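Local coordinates for glycerol uptake operon antiterminator regulatory protein (PDB 3KTS) that probably acts as a glycerol-3-phosphate-responsive antiterminator that regulates transcription of the glycerol uptake operon, at residues Ala15-Lys20 with Thr177-His182; Lys24-Asp29 with Gly53-Leu58; Asn69-Ile74 with Ile94-Gln99; Ala104-Phe109 with Val120-Lys125. All coordinates share one frame; numbering follows the deposited sequence.

Contact 1 of 4, residues Ala15-Lys20 with Thr177-His182; sequences AAHNQK and TTSNKH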
loop_
_atom_site.group_PDB
_atom_site.type_symbol
_atom_site.label_atom_id
_atom_site.label_comp_id
_atom_site.label_asym_id
_atom_site.label_seq_id
_atom_site.Cartn_x
_atom_site.Cartn_y
_atom_site.Cartn_z
ATOM N N ALA A 15 6.374 -2.598 5.989
ATOM C CA ALA A 15 6.786 -2.507 4.596
ATOM C C ALA A 15 8.171 -3.108 4.408
ATOM O O ALA A 15 9.155 -2.578 4.915
ATOM C CB ALA A 15 6.756 -1.051 4.130
ATOM N N ALA A 16 8.237 -4.214 3.673
ATOM C CA ALA A 16 9.484 -4.936 3.465
ATOM C C ALA A 16 10.236 -4.449 2.233
ATOM O O ALA A 16 9.670 -4.411 1.139
ATOM C CB ALA A 16 9.212 -6.434 3.355
ATOM N N HIS A 17 11.504 -4.083 2.428
ATOM C CA HIS A 17 12.429 -3.763 1.336
ATOM C C HIS A 17 13.190 -5.007 0.893
ATOM O O HIS A 17 13.603 -5.120 -0.268
ATOM C CB HIS A 17 13.455 -2.721 1.784
ATOM C CG HIS A 17 12.900 -1.342 1.943
ATOM N ND1 HIS A 17 12.716 -0.486 0.880
ATOM C CD2 HIS A 17 12.505 -0.664 3.045
ATOM C CE1 HIS A 17 12.229 0.661 1.319
ATOM N NE2 HIS A 17 12.084 0.576 2.629
ATOM N N ASN A 18 13.378 -5.926 1.838
ATOM C CA ASN A 18 14.241 -7.090 1.668
ATOM C C ASN A 18 13.478 -8.400 1.665
ATOM O O ASN A 18 12.278 -8.447 1.942
ATOM C CB ASN A 18 15.272 -7.142 2.801
ATOM C CG ASN A 18 16.234 -5.980 2.769
ATOM O OD1 ASN A 18 17.224 -6.000 2.038
ATOM N ND2 ASN A 18 15.958 -4.958 3.572
ATOM N N GLN A 19 14.198 -9.470 1.350
ATOM C CA GLN A 19 13.734 -10.819 1.610
ATOM C C GLN A 19 13.874 -11.071 3.118
ATOM O O GLN A 19 13.020 -11.721 3.726
ATOM C CB GLN A 19 14.572 -11.819 0.814
ATOM C CG GLN A 19 13.765 -12.828 0.010
ATOM C CD GLN A 19 13.594 -14.180 0.698
ATOM O OE1 GLN A 19 13.868 -15.223 0.102
ATOM N NE2 GLN A 19 13.122 -14.168 1.940
ATOM N N LYS A 20 14.946 -10.529 3.705
ATOM C CA LYS A 20 15.220 -10.626 5.145
ATOM C C LYS A 20 14.255 -9.810 6.006
ATOM O O LYS A 20 14.032 -10.140 7.169
ATOM C CB LYS A 20 16.656 -10.196 5.451
ATOM C CG LYS A 20 17.707 -11.256 5.165
ATOM C CD LYS A 20 19.093 -10.753 5.526
ATOM C CE LYS A 20 20.162 -11.744 5.116
ATOM N NZ LYS A 20 21.521 -11.166 5.295
ATOM N N THR A 177 1.539 2.732 6.619
ATOM C CA THR A 177 2.594 1.852 6.114
ATOM C C THR A 177 3.946 2.447 6.446
ATOM O O THR A 177 4.132 3.664 6.365
ATOM C CB THR A 177 2.525 1.598 4.593
ATOM O OG1 THR A 177 2.389 2.841 3.900
ATOM C CG2 THR A 177 1.363 0.704 4.253
ATOM N N THR A 178 4.885 1.580 6.811
ATOM C CA THR A 178 6.203 2.011 7.262
ATOM C C THR A 178 7.227 0.873 7.265
ATOM O O THR A 178 6.892 -0.289 7.505
ATOM C CB THR A 178 6.127 2.658 8.673
ATOM O OG1 THR A 178 7.442 2.997 9.121
ATOM C CG2 THR A 178 5.466 1.724 9.667
ATOM N N SER A 179 8.476 1.223 6.985
ATOM C CA SER A 179 9.575 0.278 7.107
ATOM C C SER A 179 10.467 0.640 8.292
ATOM O O SER A 179 11.589 0.145 8.402
ATOM C CB SER A 179 10.388 0.219 5.817
ATOM O OG SER A 179 10.802 1.506 5.408
ATOM N N ASN A 180 9.964 1.512 9.167
ATOM C CA ASN A 180 10.621 1.821 10.435
ATOM C C ASN A 180 10.466 0.640 11.387
ATOM O O ASN A 180 9.389 0.403 11.939
ATOM C CB ASN A 180 10.057 3.109 11.044
ATOM C CG ASN A 180 10.864 3.608 12.227
ATOM O OD1 ASN A 180 10.810 3.041 13.318
ATOM N ND2 ASN A 180 11.600 4.691 12.022
ATOM N N LYS A 181 11.565 -0.085 11.572
ATOM C CA LYS A 181 11.597 -1.364 12.283
ATOM C C LYS A 181 11.191 -1.276 13.759
ATOM O O LYS A 181 10.677 -2.244 14.319
ATOM C CB LYS A 181 13.000 -1.960 12.159
ATOM C CG LYS A 181 13.040 -3.464 11.996
ATOM C CD LYS A 181 14.223 -3.908 11.139
ATOM C CE LYS A 181 13.970 -3.691 9.648
ATOM N NZ LYS A 181 15.138 -4.113 8.827
ATOM N N HIS A 182 11.418 -0.110 14.366
ATOM C CA HIS A 182 11.150 0.129 15.785
ATOM C C HIS A 182 9.669 0.019 16.144
ATOM O O HIS A 182 9.310 -0.659 17.109
ATOM C CB HIS A 182 11.695 1.499 16.211
ATOM C CG HIS A 182 11.371 1.868 17.628
ATOM N ND1 HIS A 182 10.350 2.734 17.957
ATOM C CD2 HIS A 182 11.929 1.483 18.801
ATOM C CE1 HIS A 182 10.295 2.869 19.269
ATOM N NE2 HIS A 182 11.242 2.121 19.806
#
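The seam of the barrel, where strand 12-16 meets strand 173-178, places A15 beside T178 and S179. A15 N donates to T178 O over 2.8 Å. T178 O also receives a bond from W184 NE1. One residue further on, S179 CB lies 3.2 Å from A15 O, and the same CB is 3.6 Å from H17 CD2. With S179 OG placed between its own backbone N and carbonyl carbon (chi1 53°), the hydroxyl reaches H17 NE2, which donates to OG over 3.2 Å. That bond enters almost in the imidazole plane but is bent, with an N-H...O angle of 138°.

Pairing of the first and last strands is how a TIM barrel, the clan of this family, closes its parallel sheet, and the loops beyond the C-terminal strand ends commonly form the binding pocket. Here S179 OG also hydrogen-bonds a bound unidentified molecule, probably from the crystallisation liquor, while T178 OG1 reaches it more weakly. The backbone N of N180 donates to T178 OG1 over 2.9 Å, forming an ST turn that helps to orient this hydroxyl. Farther along, K181 forms a salt bridge with D21.

Contact 2 of 4, residues Lys24-Asp29 with Gly53-Leu58; sequences KILELD and GGKKVL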
loop_
_atom_site.group_PDB
_atom_site.type_symbol
_atom_site.label_atom_id
_atom_site.label_comp_id
_atom_site.label_asym_id
_atom_site.label_seq_id
_atom_site.Cartn_x
_atom_site.Cartn_y
_atom_site.Cartn_z
ATOM N N LYS A 24 11.652 -10.989 9.262
ATOM C CA LYS A 24 11.448 -10.199 10.471
ATOM C C LYS A 24 9.961 -10.043 10.785
ATOM O O LYS A 24 9.552 -10.206 11.934
ATOM C CB LYS A 24 12.104 -8.818 10.332
ATOM C CG LYS A 24 13.631 -8.819 10.208
ATOM C CD LYS A 24 14.326 -8.792 11.563
ATOM C CE LYS A 24 15.839 -8.700 11.411
ATOM N NZ LYS A 24 16.537 -8.775 12.728
ATOM N N ILE A 25 9.157 -9.761 9.760
ATOM C CA ILE A 25 7.724 -9.508 9.960
ATOM C C ILE A 25 6.865 -10.766 9.963
ATOM O O ILE A 25 5.667 -10.700 10.231
ATOM C CB ILE A 25 7.146 -8.438 8.986
ATOM C CG1 ILE A 25 7.061 -8.952 7.548
ATOM C CG2 ILE A 25 7.963 -7.178 9.048
ATOM C CD1 ILE A 25 6.816 -7.843 6.515
ATOM N N LEU A 26 7.479 -11.912 9.682
ATOM C CA LEU A 26 6.760 -13.183 9.695
ATOM C C LEU A 26 6.545 -13.651 11.137
ATOM O O LEU A 26 5.703 -14.509 11.403
ATOM C CB LEU A 26 7.511 -14.233 8.870
ATOM C CG LEU A 26 6.791 -14.907 7.691
ATOM C CD1 LEU A 26 6.174 -13.896 6.726
ATOM C CD2 LEU A 26 7.759 -15.800 6.938
ATOM N N GLU A 27 7.296 -13.053 12.061
ATOM C CA GLU A 27 7.198 -13.354 13.485
ATOM C C GLU A 27 6.342 -12.320 14.218
ATOM O O GLU A 27 6.537 -12.083 15.413
ATOM C CB GLU A 27 8.594 -13.384 14.109
ATOM C CG GLU A 27 9.620 -14.226 13.361
ATOM C CD GLU A 27 11.056 -13.861 13.716
ATOM O OE1 GLU A 27 11.265 -12.905 14.499
ATOM O OE2 GLU A 27 11.983 -14.529 13.206
ATOM N N LEU A 28 5.399 -11.705 13.511
ATOM C CA LEU A 28 4.602 -10.618 14.082
ATOM C C LEU A 28 3.097 -10.854 14.016
ATOM O O LEU A 28 2.604 -11.559 13.138
ATOM C CB LEU A 28 4.963 -9.287 13.419
ATOM C CG LEU A 28 5.889 -8.315 14.157
ATOM C CD1 LEU A 28 7.263 -8.897 14.475
ATOM C CD2 LEU A 28 6.036 -7.049 13.327
ATOM N N ASP A 29 2.374 -10.237 14.946
ATOM C CA ASP A 29 0.936 -10.453 15.107
ATOM C C ASP A 29 0.103 -9.755 14.025
ATOM O O ASP A 29 -1.068 -10.088 13.814
ATOM C CB ASP A 29 0.503 -9.994 16.505
ATOM C CG ASP A 29 -0.792 -10.648 16.964
ATOM O OD1 ASP A 29 -0.721 -11.723 17.601
ATOM O OD2 ASP A 29 -1.880 -10.092 16.686
ATOM N N GLY A 53 2.632 -18.183 5.827
ATOM C CA GLY A 53 2.803 -17.759 7.217
ATOM C C GLY A 53 1.643 -16.935 7.750
ATOM O O GLY A 53 1.800 -16.187 8.719
ATOM N N GLY A 54 0.483 -17.067 7.108
ATOM C CA GLY A 54 -0.741 -16.372 7.516
ATOM C C GLY A 54 -0.747 -14.870 7.287
ATOM O O GLY A 54 -1.575 -14.158 7.863
ATOM N N LYS A 55 0.174 -14.391 6.449
ATOM C CA LYS A 55 0.304 -12.966 6.166
ATOM C C LYS A 55 -0.284 -12.632 4.808
ATOM O O LYS A 55 0.030 -13.283 3.809
ATOM C CB LYS A 55 1.771 -12.509 6.228
ATOM C CG LYS A 55 2.475 -12.748 7.563
ATOM C CD LYS A 55 1.697 -12.129 8.704
ATOM C CE LYS A 55 2.144 -12.660 10.042
ATOM N NZ LYS A 55 3.404 -12.008 10.473
ATOM N N LYS A 56 -1.140 -11.617 4.779
ATOM C CA LYS A 56 -1.722 -11.138 3.532
ATOM C C LYS A 56 -0.841 -10.051 2.895
ATOM O O LYS A 56 -0.360 -9.151 3.581
ATOM C CB LYS A 56 -3.152 -10.657 3.767
ATOM C CG LYS A 56 -4.162 -11.791 3.933
ATOM C CD LYS A 56 -5.502 -11.285 4.446
ATOM C CE LYS A 56 -6.623 -12.278 4.179
ATOM N NZ LYS A 56 -7.204 -12.107 2.816
ATOM N N VAL A 57 -0.626 -10.153 1.585
ATOM C CA VAL A 57 0.373 -9.324 0.899
ATOM C C VAL A 57 -0.213 -8.196 0.038
ATOM O O VAL A 57 -1.078 -8.422 -0.817
ATOM C CB VAL A 57 1.352 -10.186 0.051
ATOM C CG1 VAL A 57 2.398 -9.318 -0.648
ATOM C CG2 VAL A 57 2.043 -11.197 0.923
ATOM N N LEU A 58 0.266 -6.980 0.295
ATOM C CA LEU A 58 0.040 -5.840 -0.582
ATOM C C LEU A 58 1.319 -5.617 -1.388
ATOM O O LEU A 58 2.368 -5.288 -0.827
ATOM C CB LEU A 58 -0.337 -4.600 0.236
ATOM C CG LEU A 58 -1.529 -4.791 1.190
ATOM C CD1 LEU A 58 -1.604 -3.699 2.258
ATOM C CD2 LEU A 58 -2.849 -4.907 0.425
#
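K55 NZ sits among backbone carbonyls of segment 24-29, donating a 2.8 Å hydrogen bond to L28 O and lying 2.6 Å from I25 O. Its approach to L28 O is tilted 24° from the carbonyl plane. Bends at chi2 (-54°) and chi4 (79°) lead the amine to the turn, and CE passes 3.3 Å from the same L28 O. Residues I25 to L28 form a type I beta turn, whose own L28 N to I25 O bond is weak at 3.4 Å. The lysine bond to L28 O thus holds the last residue of the turn from the side of segment 53-58, while the carbonyl dipoles near the C-terminal end of helix 20-25 would probably favour its positive charge.

In the barrel, this turn leads from helix 20-25 toward strand 32-39, and K55 immediately precedes strand 56-60, so the contact lies at the N-terminal ends of the strands, away from the face where TIM barrels usually bind ligands. The aliphatic part of K55 has a partner as well: L26 CD1 lies across it, 4.0 Å from K55 CG. L26 also packs on M33 and on Y49 of helix 43-52, whereas I25 and L28 both touch W184.

Contact 3 of 4, residues Asn69-Ile74 with Ile94-Gln99; sequences NDDYAI and IMKAKQ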
loop_
_atom_site.group_PDB
_atom_site.type_symbol
_atom_site.label_atom_id
_atom_site.label_comp_id
_atom_site.label_asym_id
_atom_site.label_seq_id
_atom_site.Cartn_x
_atom_site.Cartn_y
_atom_site.Cartn_z
ATOM N N ASN A 69 4.571 -2.138 -15.607
ATOM C CA ASN A 69 3.260 -2.005 -14.968
ATOM C C ASN A 69 2.130 -1.896 -16.003
ATOM O O ASN A 69 1.079 -1.309 -15.739
ATOM C CB ASN A 69 3.233 -0.875 -13.927
ATOM C CG ASN A 69 3.807 0.440 -14.444
ATOM O OD1 ASN A 69 3.916 0.674 -15.646
ATOM N ND2 ASN A 69 4.170 1.311 -13.518
ATOM N N ASP A 70 2.395 -2.480 -17.178
ATOM C CA ASP A 70 1.438 -2.771 -18.255
ATOM C C ASP A 70 0.185 -3.476 -17.771
ATOM O O ASP A 70 0.186 -4.098 -16.708
ATOM C CB ASP A 70 2.087 -3.758 -19.240
ATOM C CG ASP A 70 2.672 -3.093 -20.458
ATOM O OD1 ASP A 70 3.183 -3.835 -21.323
ATOM O OD2 ASP A 70 2.629 -1.850 -20.567
ATOM N N ASP A 71 -0.863 -3.433 -18.591
ATOM C CA ASP A 71 -2.031 -4.279 -18.380
ATOM C C ASP A 71 -1.647 -5.756 -18.328
ATOM O O ASP A 71 -2.122 -6.478 -17.455
ATOM C CB ASP A 71 -3.076 -4.038 -19.466
ATOM C CG ASP A 71 -3.768 -2.695 -19.326
ATOM O OD1 ASP A 71 -3.564 -2.015 -18.292
ATOM O OD2 ASP A 71 -4.521 -2.325 -20.256
ATOM N N TYR A 72 -0.766 -6.186 -19.236
ATOM C CA TYR A 72 -0.282 -7.569 -19.278
ATOM C C TYR A 72 0.455 -7.952 -18.003
ATOM O O TYR A 72 0.368 -9.102 -17.543
ATOM C CB TYR A 72 0.681 -7.787 -20.439
ATOM C CG TYR A 72 0.277 -7.184 -21.753
ATOM C CD1 TYR A 72 0.809 -5.969 -22.168
ATOM C CD2 TYR A 72 -0.608 -7.843 -22.603
ATOM C CE1 TYR A 72 0.460 -5.416 -23.382
ATOM C CE2 TYR A 72 -0.962 -7.297 -23.827
ATOM C CZ TYR A 72 -0.425 -6.082 -24.206
ATOM O OH TYR A 72 -0.764 -5.523 -25.414
ATOM N N ALA A 73 1.195 -6.988 -17.457
ATOM C CA ALA A 73 1.938 -7.177 -16.221
ATOM C C ALA A 73 1.011 -7.273 -15.016
ATOM O O ALA A 73 1.292 -8.014 -14.076
ATOM C CB ALA A 73 2.923 -6.062 -16.034
ATOM N N ILE A 74 -0.093 -6.532 -15.055
ATOM C CA ILE A 74 -1.065 -6.556 -13.965
ATOM C C ILE A 74 -1.870 -7.847 -14.029
ATOM O O ILE A 74 -2.129 -8.471 -12.997
ATOM C CB ILE A 74 -1.956 -5.284 -13.958
ATOM C CG1 ILE A 74 -1.092 -4.035 -13.737
ATOM C CG2 ILE A 74 -3.043 -5.353 -12.882
ATOM C CD1 ILE A 74 -0.038 -4.151 -12.621
ATOM N N ILE A 94 -4.724 0.385 -11.691
ATOM C CA ILE A 94 -5.823 0.394 -10.729
ATOM C C ILE A 94 -7.115 -0.071 -11.408
ATOM O O ILE A 94 -7.894 -0.821 -10.815
ATOM C CB ILE A 94 -6.003 1.801 -10.087
ATOM C CG1 ILE A 94 -4.726 2.242 -9.355
ATOM C CG2 ILE A 94 -7.212 1.841 -9.146
ATOM C CD1 ILE A 94 -4.341 1.388 -8.150
ATOM N N MET A 95 -7.310 0.363 -12.656
ATOM C CA MET A 95 -8.455 -0.053 -13.473
ATOM C C MET A 95 -8.418 -1.552 -13.746
ATOM O O MET A 95 -9.422 -2.237 -13.590
ATOM C CB MET A 95 -8.519 0.732 -14.797
ATOM C CG MET A 95 -8.747 2.227 -14.617
ATOM S SD MET A 95 -9.131 3.215 -16.093
ATOM C CE MET A 95 -7.813 2.822 -17.241
ATOM N N LYS A 96 -7.245 -2.052 -14.125
ATOM C CA LYS A 96 -7.065 -3.462 -14.438
ATOM C C LYS A 96 -7.253 -4.367 -13.223
ATOM O O LYS A 96 -7.902 -5.412 -13.330
ATOM C CB LYS A 96 -5.695 -3.713 -15.077
ATOM C CG LYS A 96 -5.624 -5.008 -15.876
ATOM C CD LYS A 96 -6.429 -4.902 -17.169
ATOM C CE LYS A 96 -6.795 -6.267 -17.708
ATOM N NZ LYS A 96 -7.096 -6.230 -19.162
ATOM N N ALA A 97 -6.698 -3.961 -12.079
ATOM C CA ALA A 97 -6.797 -4.750 -10.849
ATOM C C ALA A 97 -8.245 -4.885 -10.402
ATOM O O ALA A 97 -8.658 -5.936 -9.913
ATOM C CB ALA A 97 -5.963 -4.138 -9.750
ATOM N N LYS A 98 -9.013 -3.820 -10.605
ATOM C CA LYS A 98 -10.440 -3.820 -10.304
ATOM C C LYS A 98 -11.247 -4.783 -11.174
ATOM O O LYS A 98 -12.280 -5.279 -10.735
ATOM C CB LYS A 98 -11.003 -2.405 -10.395
ATOM C CG LYS A 98 -10.775 -1.577 -9.128
ATOM C CD LYS A 98 -11.174 -0.123 -9.327
ATOM C CE LYS A 98 -12.679 0.054 -9.369
ATOM N NZ LYS A 98 -13.024 1.406 -9.866
ATOM N N GLN A 99 -10.773 -5.054 -12.390
ATOM C CA GLN A 99 -11.418 -6.037 -13.265
ATOM C C GLN A 99 -11.238 -7.446 -12.712
ATOM O O GLN A 99 -12.136 -8.278 -12.824
ATOM C CB GLN A 99 -10.879 -5.967 -14.699
ATOM C CG GLN A 99 -11.024 -4.612 -15.358
ATOM C CD GLN A 99 -10.936 -4.666 -16.877
ATOM O OE1 GLN A 99 -9.952 -5.141 -17.445
ATOM N NE2 GLN A 99 -11.969 -4.156 -17.540
#
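D71, in the first turn of helix 71-81, meets the lysine K96 of helix 91-99 through carbon rather than charge. The carboxylate carbon D71 CG lies 4.1 Å from K96 CD, with D71 CB almost as near, and the two side chains run at about a right angle. Their charged ends stay apart: D71 OD2 and K96 NZ are 4.8 Å from each other, a separation at which the opposite charges may attract without forming a salt bridge. K96 NZ has a long, weak ion pair with D75 one turn later, so both acidic groups may contribute a weak attraction to the amine. The backbone takes part too, since D71 O is 4.1 Å from K96 CG.

These are neighbouring helices on the outside of a TIM barrel, successive in the chain and separated by strand 85-88. D71 also touches N92 and I74 touches A93, which carries the same helix-to-helix contact back along helix 91-99.

One turn after D71 comes I74, whose side chain runs past that of K96 in the opposite direction. Its methyl CG2, anti to the backbone N, is the point of contact, 3.8 Å from K96 CB. K96 CG, itself anti to its backbone N (chi1 -159°), continues past this methyl before a bend at chi2 (71°) directs the chain toward D71. I74 CG2 also approaches the next residue of helix 91-99, at 4.0 Å from A97 N and 4.5 Å from A97 CB, while A97 packs on A104 of the following strand.

Contact 4 of 4, residues Ala104-Phe109 with Val120-Lys125; sequences AIQRLF and VALIQK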
loop_
_atom_site.group_PDB
_atom_site.type_symbol
_atom_site.label_atom_id
_atom_site.label_comp_id
_atom_site.label_asym_id
_atom_site.label_seq_id
_atom_site.Cartn_x
_atom_site.Cartn_y
_atom_site.Cartn_z
ATOM N N ALA A 104 -7.221 -2.760 -5.126
ATOM C CA ALA A 104 -6.385 -1.780 -5.805
ATOM C C ALA A 104 -6.229 -0.518 -4.964
ATOM O O ALA A 104 -7.181 0.252 -4.795
ATOM C CB ALA A 104 -6.963 -1.451 -7.162
ATOM N N ILE A 105 -5.029 -0.316 -4.427
ATOM C CA ILE A 105 -4.714 0.922 -3.711
ATOM C C ILE A 105 -3.806 1.842 -4.551
ATOM O O ILE A 105 -2.795 1.401 -5.094
ATOM C CB ILE A 105 -4.236 0.668 -2.227
ATOM C CG1 ILE A 105 -2.993 1.490 -1.872
ATOM C CG2 ILE A 105 -4.070 -0.849 -1.906
ATOM C CD1 ILE A 105 -2.515 1.260 -0.457
ATOM N N GLN A 106 -4.199 3.108 -4.682
ATOM C CA GLN A 106 -3.488 4.062 -5.536
ATOM C C GLN A 106 -2.519 4.943 -4.761
ATOM O O GLN A 106 -2.894 5.596 -3.787
ATOM C CB GLN A 106 -4.467 4.943 -6.305
ATOM C CG GLN A 106 -3.824 5.702 -7.465
ATOM C CD GLN A 106 -4.670 6.850 -7.971
ATOM O OE1 GLN A 106 -4.155 7.924 -8.284
ATOM N NE2 GLN A 106 -5.975 6.634 -8.047
ATOM N N ARG A 107 -1.273 4.970 -5.221
ATOM C CA ARG A 107 -0.215 5.691 -4.534
ATOM C C ARG A 107 -0.154 7.131 -5.005
ATOM O O ARG A 107 -0.123 7.406 -6.205
ATOM C CB ARG A 107 1.120 5.010 -4.787
ATOM C CG ARG A 107 2.090 5.178 -3.658
ATOM C CD ARG A 107 3.365 4.408 -3.910
ATOM N NE ARG A 107 4.164 4.262 -2.696
ATOM C CZ ARG A 107 5.427 3.853 -2.679
ATOM N NH1 ARG A 107 6.043 3.534 -3.815
ATOM N NH2 ARG A 107 6.072 3.743 -1.524
ATOM N N LEU A 108 -0.136 8.051 -4.051
ATOM C CA LEU A 108 -0.077 9.464 -4.355
ATOM C C LEU A 108 1.086 10.087 -3.603
ATOM O O LEU A 108 1.305 9.779 -2.431
ATOM C CB LEU A 108 -1.380 10.137 -3.942
ATOM C CG LEU A 108 -1.902 11.188 -4.917
ATOM C CD1 LEU A 108 -2.689 10.500 -6.017
ATOM C CD2 LEU A 108 -2.771 12.207 -4.198
ATOM N N PHE A 109 1.833 10.954 -4.284
ATOM C CA PHE A 109 2.955 11.664 -3.676
ATOM C C PHE A 109 2.594 13.124 -3.450
ATOM O O PHE A 109 2.504 13.898 -4.411
ATOM C CB PHE A 109 4.196 11.602 -4.575
ATOM C CG PHE A 109 4.698 10.208 -4.855
ATOM C CD1 PHE A 109 4.781 9.253 -3.845
ATOM C CD2 PHE A 109 5.130 9.866 -6.132
ATOM C CE1 PHE A 109 5.256 7.971 -4.114
ATOM C CE2 PHE A 109 5.606 8.590 -6.408
ATOM C CZ PHE A 109 5.673 7.640 -5.398
ATOM N N VAL A 120 -5.853 14.010 -7.561
ATOM C CA VAL A 120 -7.267 13.928 -7.178
ATOM C C VAL A 120 -8.147 13.681 -8.404
ATOM O O VAL A 120 -9.157 12.986 -8.315
ATOM C CB VAL A 120 -7.782 15.155 -6.350
ATOM C CG1 VAL A 120 -7.031 15.281 -5.033
ATOM C CG2 VAL A 120 -7.710 16.459 -7.141
ATOM N N ALA A 121 -7.731 14.224 -9.546
ATOM C CA ALA A 121 -8.414 14.004 -10.813
ATOM C C ALA A 121 -8.279 12.544 -11.250
ATOM O O ALA A 121 -9.221 11.973 -11.800
ATOM C CB ALA A 121 -7.872 14.957 -11.888
ATOM N N LEU A 122 -7.118 11.943 -10.980
ATOM C CA LEU A 122 -6.866 10.537 -11.325
ATOM C C LEU A 122 -7.653 9.590 -10.425
ATOM O O LEU A 122 -8.219 8.606 -10.904
ATOM C CB LEU A 122 -5.369 10.205 -11.270
ATOM C CG LEU A 122 -4.920 8.861 -11.865
ATOM C CD1 LEU A 122 -5.496 8.632 -13.272
ATOM C CD2 LEU A 122 -3.412 8.754 -11.900
ATOM N N ILE A 123 -7.679 9.908 -9.129
ATOM C CA ILE A 123 -8.485 9.199 -8.131
ATOM C C ILE A 123 -9.963 9.221 -8.524
ATOM O O ILE A 123 -10.649 8.198 -8.444
ATOM C CB ILE A 123 -8.289 9.818 -6.722
ATOM C CG1 ILE A 123 -6.922 9.428 -6.159
ATOM C CG2 ILE A 123 -9.375 9.366 -5.753
ATOM C CD1 ILE A 123 -6.457 10.320 -5.032
ATOM N N GLN A 124 -10.425 10.387 -8.974
ATOM C CA GLN A 124 -11.798 10.577 -9.420
ATOM C C GLN A 124 -12.127 9.679 -10.603
ATOM O O GLN A 124 -13.213 9.099 -10.660
ATOM C CB GLN A 124 -12.041 12.043 -9.800
ATOM C CG GLN A 124 -13.513 12.457 -9.802
ATOM C CD GLN A 124 -14.134 12.437 -8.409
ATOM O OE1 GLN A 124 -13.502 12.831 -7.425
ATOM N NE2 GLN A 124 -15.381 11.979 -8.324
ATOM N N LYS A 125 -11.176 9.565 -11.529
ATOM C CA LYS A 125 -11.342 8.767 -12.741
ATOM C C LYS A 125 -11.344 7.257 -12.465
ATOM O O LYS A 125 -12.275 6.558 -12.860
ATOM C CB LYS A 125 -10.280 9.141 -13.792
ATOM C CG LYS A 125 -10.085 8.102 -14.912
ATOM C CD LYS A 125 -9.204 8.600 -16.049
ATOM C CE LYS A 125 -10.016 9.383 -17.078
ATOM N NZ LYS A 125 -9.238 9.674 -18.318
#
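Apolar contact between strand 104-109 and helix 120-125 is concentrated in L108 and I123, whose terminal methyls meet with L108 CD1 and I123 CD1 3.9 Å apart. The two side chains approach at a slant. With CG1 of I123 beside its backbone N (chi1 -74°), CD1 can extend toward the strand. I123 also packs on the loop residues P128 and I151.

Polar-on-apolar contact is the second kind, and Q106 supplies it. CG is anti to the backbone N (chi1 -165°) and the chain stays extended beyond it, which carries the amide right up to the helix. There Q106 OE1 lies mainly on L122, 3.8 Å from L122 CG and equally far from L122 CD2, and Q106 NE2 lies on I123, 3.5 Å from I123 CG1 and 3.6 Å from I123 CA. The amide thus serves here as a filler between two consecutive helix residues, and no hydrogen bond crosses from strand to helix. Q106 is flanked as well by I94 of the preceding helix and by P128.

Backbone bonding belongs to the sheet: Q106 and L108 both pair with E132 of strand 130-134. R107, alternating with them, points its side chain away from the helix and forms a salt bridge with E132.

Running nearly antiparallel at 170°, with axes 10.1 Å apart, strand and helix form the first two elements of 103-109, 113-126, 130-134, a beta-alpha-beta crossover of the kind from which a TIM barrel is built, its repeated unit being strand plus helix.

In the fold
All four contacts belong to one parallel barrel, and their order along the chain follows its construction. Contact 1 joins the first and last strands of the barrel, and contacts 2, 3 and 4 come one after another between its segments. Two neighbourhoods result. Contacts 1 and 2 have centres 11 Å apart and touch where A16 meets I25, strand 12-16 being followed directly by helix 20-25. Contacts 3 and 4, with centres 14 Å apart, join where I94 and A97 of helix 91-99 lie on strand 103-109. Centres from different pairs lie 24 to 27 Å apart. Contact 1 closes the ring of strands, contact 2 ties a turn at the N-terminal strand ends, and contacts 3 and 4 pack the outer helices.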